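Local coordinates for protein HAD hydrolase, family IA, variant 3 (Entamoeba histolytica, PDB 6W04) that probably acts as a magnesium-dependent hydrolase of the haloacid dehalogenase superfamily, with a magnesium ion bound in its active site, at residues S172-H175 against S176-A180; G186-E190 against M191-E195. All blocks are in the same frame, centred on the assembly; numbering follows the deposited sequence.

In the fold
Two neighbouring pieces of a Rossmann-like HAD core illustrate how a parallel sheet carries its active site at the C-terminal ends of its strands. Contact 1 (172-180) occupies most of helix 171-180, the crossover between strands 164-168 and 183-187; contact 2 (186-195) follows it in the chain, running from the end of strand 183-187 through a loop into helix 193-197, on the way to strand 205-206. Their centres lie 15 Å apart and their nearest atoms about 4 Å, without touching. Strand 183-187 thus links the two. Both approach the metal site: G173 and the side chain of S189 each come within about 7 Å of the bound magnesium ion.

Contact 1 of 2, residues S172-H175 against S176-A180; sequences SGIH and SALSA
I174 turns CG2 to the side opposite its amide nitrogen, beside the carbonyl carbon, and L178 keeps CG close to its own N (chi1 -70°), so that the two side chains run side by side along one flank of the helix, pointing the same way. Branch meets branch: I174 CG2 lies 4.0 Å from L178 CD1. The same L178 methyl also reaches the ring of H175, 4.1 Å from ND1, in an oblique approach, so one leucine branch bridges the side chains three and four positions earlier. L178 CG rests 3.4 Å from I174 O, a carbonyl that also accepts the L178 N-H at 2.9 Å. Four successive i to i+4 bonds of this kind, from S172 O to S176 N through H175 O to S179 N, make this a regular alpha-helical segment. It is the helical arm of a right-handed beta-alpha-beta crossover in the HAD core: I174, A177 and L178 press on P184 of strand 183-187, while I174 and A177 also meet E168 and V166, respectively, of strand 164-168. G173 packs close to E168, a residue seen to bind magnesium in this protein, though not in this chain, and its N-H is held by T170 OG1. Around the helix S176 faces helix 148-157. Its OG, anti to the backbone N (chi1 173°), is buried but satisfied by a hydrogen bond with A146 O, and S176 CB sits 3.5 Å from S172 O. Toward the outer side, S179 CB lies 3.2 Å from H175 O, which S179 N approaches from 32° off the carbonyl plane.

Contact 2 of 2, residues G186-E190 against M191-E195; sequences GIASE and MTVNE
A188 CB nestles against the chain that turns back past it, 3.2 Å from M191 O and 3.9 Å from V193 CG2. This is the close part of the contact: a small methyl set against backbone and one valine branch, which chi1 of V193 (155°) places beside its own N. L196 adds to the cover, touching both A188 and M191. No direct hydrogen bond joins the two halves; water does the linking. One water donates to I187 O and accepts from M191 N, each at 2.9 Å, closing the loop beyond the inverse gamma turn centred on A188. On the exposed side, a second water donates to E190 O at 2.7 Å and to E195 OE1, tying the loop to the first turn of helix 193-197. There E195 OE1 also takes the T192 N-H at 3.0 Å, from 39° above the carboxylate plane, while T192 OG1 accepts from E195 N at 2.9 Å. S189 turns the other way, its OG bonded to G10 O and its side chain near the magnesium ligand D169. The reciprocal T192-E195 pair is a capping box, here starting the helix that follows the loop after strand 183-187, which passes beside the metal site of the HAD core.

Contact 1 of 2, residues S172-H175 against S176-A180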
loop_
_atom_site.group_PDB
_atom_site.type_symbol
_atom_site.label_atom_id
_atom_site.label_comp_id
_atom_site.label_asym_id
_atom_site.label_seq_id
_atom_site.Cartn_x
_atom_site.Cartn_y
_atom_site.Cartn_z
ATOM N N SER A 172 -2.866 -6.609 -7.083
ATOM C CA SER A 172 -3.243 -5.444 -7.881
ATOM C C SER A 172 -2.141 -4.390 -7.876
ATOM O O SER A 172 -1.908 -3.717 -8.888
ATOM C CB SER A 172 -4.564 -4.854 -7.378
ATOM O OG SER A 172 -5.663 -5.614 -7.846
ATOM N N GLY A 173 -1.434 -4.245 -6.755
ATOM C CA GLY A 173 -0.362 -3.262 -6.701
ATOM C C GLY A 173 0.856 -3.673 -7.505
ATOM O O GLY A 173 1.518 -2.833 -8.130
ATOM N N ILE A 174 1.173 -4.968 -7.508
ATOM C CA ILE A 174 2.254 -5.435 -8.373
ATOM C C ILE A 174 1.899 -5.168 -9.834
ATOM O O ILE A 174 2.742 -4.748 -10.637
ATOM C CB ILE A 174 2.539 -6.931 -8.131
ATOM C CG1 ILE A 174 3.114 -7.182 -6.729
ATOM C CG2 ILE A 174 3.430 -7.494 -9.245
ATOM C CD1 ILE A 174 4.460 -6.625 -6.498
ATOM N N HIS A 175 0.634 -5.375 -10.197
ATOM C CA HIS A 175 0.281 -5.183 -11.597
ATOM C C HIS A 175 0.161 -3.720 -11.974
ATOM O O HIS A 175 0.380 -3.379 -13.141
ATOM C CB HIS A 175 -0.994 -5.956 -11.924
ATOM C CG HIS A 175 -0.724 -7.412 -12.030
ATOM N ND1 HIS A 175 -0.068 -7.954 -13.114
ATOM C CD2 HIS A 175 -0.854 -8.412 -11.128
ATOM C CE1 HIS A 175 0.118 -9.244 -12.907
ATOM N NE2 HIS A 175 -0.349 -9.545 -11.710
ATOM N N SER A 176 -0.169 -2.858 -11.013
ATOM C CA SER A 176 -0.050 -1.419 -11.234
ATOM C C SER A 176 1.380 -1.042 -11.595
ATOM O O SER A 176 1.614 -0.327 -12.577
ATOM C CB SER A 176 -0.501 -0.660 -9.992
ATOM O OG SER A 176 -0.241 0.726 -10.131
ATOM N N ALA A 177 2.350 -1.538 -10.823
ATOM C CA ALA A 177 3.758 -1.244 -11.104
ATOM C C ALA A 177 4.174 -1.781 -12.465
ATOM O O ALA A 177 4.843 -1.086 -13.246
ATOM C CB ALA A 177 4.656 -1.824 -10.008
ATOM N N LEU A 178 3.807 -3.029 -12.765
ATOM C CA LEU A 178 4.221 -3.614 -14.040
ATOM C C LEU A 178 3.593 -2.872 -15.213
ATOM O O LEU A 178 4.269 -2.585 -16.209
ATOM C CB LEU A 178 3.847 -5.095 -14.085
ATOM C CG LEU A 178 4.630 -6.026 -13.158
ATOM C CD1 LEU A 178 3.991 -7.415 -13.200
ATOM C CD2 LEU A 178 6.101 -6.092 -13.593
ATOM N N SER A 179 2.299 -2.552 -15.110
ATOM C CA SER A 179 1.613 -1.850 -16.188
ATOM C C SER A 179 2.201 -0.466 -16.417
ATOM O O SER A 179 2.149 0.054 -17.534
ATOM C CB SER A 179 0.118 -1.757 -15.875
ATOM O OG SER A 179 -0.584 -1.020 -16.860
ATOM N N ALA A 180 2.754 0.151 -15.369
ATOM C CA ALA A 180 3.394 1.447 -15.508
ATOM C C ALA A 180 4.779 1.332 -16.126
ATOM O O ALA A 180 5.280 2.314 -16.678
ATOM C CB ALA A 180 3.481 2.152 -14.135
#

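Contact 2 of 2, residues G186-E190 against M191-E195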
loop_
_atom_site.group_PDB
_atom_site.type_symbol
_atom_site.label_atom_id
_atom_site.label_comp_id
_atom_site.label_asym_id
_atom_site.label_seq_id
_atom_site.Cartn_x
_atom_site.Cartn_y
_atom_site.Cartn_z
ATOM N N GLY A 186 8.372 -7.596 -4.327
ATOM C CA GLY A 186 7.258 -7.911 -3.448
ATOM C C GLY A 186 7.680 -7.847 -1.990
ATOM O O GLY A 186 8.825 -8.144 -1.638
ATOM N N ILE A 187 6.748 -7.401 -1.141
ATOM C CA ILE A 187 6.913 -7.437 0.308
ATOM C C ILE A 187 6.000 -8.531 0.840
ATOM O O ILE A 187 4.775 -8.469 0.659
ATOM C CB ILE A 187 6.598 -6.084 0.965
ATOM C CG1 ILE A 187 7.626 -5.016 0.555
ATOM C CG2 ILE A 187 6.595 -6.228 2.474
ATOM C CD1 ILE A 187 9.069 -5.355 0.924
ATOM N N ALA A 188 6.588 -9.538 1.500
ATOM C CA ALA A 188 5.838 -10.728 1.921
ATOM C C ALA A 188 5.119 -10.512 3.263
ATOM O O ALA A 188 5.300 -11.247 4.233
ATOM C CB ALA A 188 6.777 -11.935 1.984
ATOM N N SER A 189 4.261 -9.493 3.312
ATOM C CA SER A 189 3.529 -9.255 4.555
ATOM C C SER A 189 2.294 -10.135 4.675
ATOM O O SER A 189 1.911 -10.499 5.790
ATOM C CB SER A 189 3.117 -7.786 4.680
ATOM O OG SER A 189 2.312 -7.405 3.576
ATOM N N GLU A 190 1.647 -10.461 3.568
ATOM C CA GLU A 190 0.511 -11.374 3.569
ATOM C C GLU A 190 0.699 -12.556 2.633
ATOM O O GLU A 190 0.400 -13.691 3.005
ATOM C CB GLU A 190 -0.780 -10.613 3.200
ATOM C CG GLU A 190 -1.337 -9.804 4.370
ATOM C CD GLU A 190 -1.795 -10.689 5.532
ATOM O OE1 GLU A 190 -2.476 -11.706 5.264
ATOM O OE2 GLU A 190 -1.476 -10.368 6.707
ATOM N N MET A 191 1.191 -12.327 1.427
ATOM C CA MET A 191 1.657 -13.427 0.599
ATOM C C MET A 191 3.042 -13.871 1.048
ATOM O O MET A 191 3.806 -13.087 1.606
ATOM C CB MET A 191 1.673 -12.996 -0.862
ATOM C CG MET A 191 0.245 -12.614 -1.317
ATOM S SD MET A 191 0.145 -11.928 -2.973
ATOM C CE MET A 191 0.747 -13.278 -3.945
ATOM N N THR A 192 3.338 -15.153 0.837
ATOM C CA THR A 192 4.692 -15.653 1.044
ATOM C C THR A 192 5.619 -15.119 -0.046
ATOM O O THR A 192 5.177 -14.604 -1.078
ATOM C CB THR A 192 4.717 -17.178 1.033
ATOM O OG1 THR A 192 4.437 -17.666 -0.295
ATOM C CG2 THR A 192 3.697 -17.730 2.025
ATOM N N VAL A 193 6.929 -15.245 0.194
ATOM C CA VAL A 193 7.908 -14.899 -0.837
ATOM C C VAL A 193 7.649 -15.701 -2.110
ATOM O O VAL A 193 7.665 -15.155 -3.221
ATOM C CB VAL A 193 9.345 -15.122 -0.320
ATOM C CG1 VAL A 193 10.296 -15.371 -1.488
ATOM C CG2 VAL A 193 9.802 -13.930 0.494
ATOM N N ASN A 194 7.430 -17.015 -1.964
ATOM C CA ASN A 194 7.231 -17.887 -3.123
ATOM C C ASN A 194 5.936 -17.563 -3.856
ATOM O O ASN A 194 5.856 -17.722 -5.081
ATOM C CB ASN A 194 7.212 -19.351 -2.695
ATOM C CG ASN A 194 8.564 -19.840 -2.231
ATOM O OD1 ASN A 194 9.596 -19.229 -2.526
ATOM N ND2 ASN A 194 8.571 -20.951 -1.499
ATOM N N GLU A 195 4.905 -17.149 -3.126
ATOM C CA GLU A 195 3.658 -16.792 -3.789
ATOM C C GLU A 195 3.836 -15.528 -4.618
ATOM O O GLU A 195 3.330 -15.444 -5.741
ATOM C CB GLU A 195 2.538 -16.638 -2.757
ATOM C CG GLU A 195 2.084 -17.984 -2.144
ATOM C CD GLU A 195 1.130 -17.796 -0.972
ATOM O OE1 GLU A 195 1.107 -16.689 -0.390
ATOM O OE2 GLU A 195 0.397 -18.746 -0.633
HETATM O O HOH W 1 2.110 -9.670 0.786
HETATM O O HOH W 2 -0.236 -16.198 2.175
#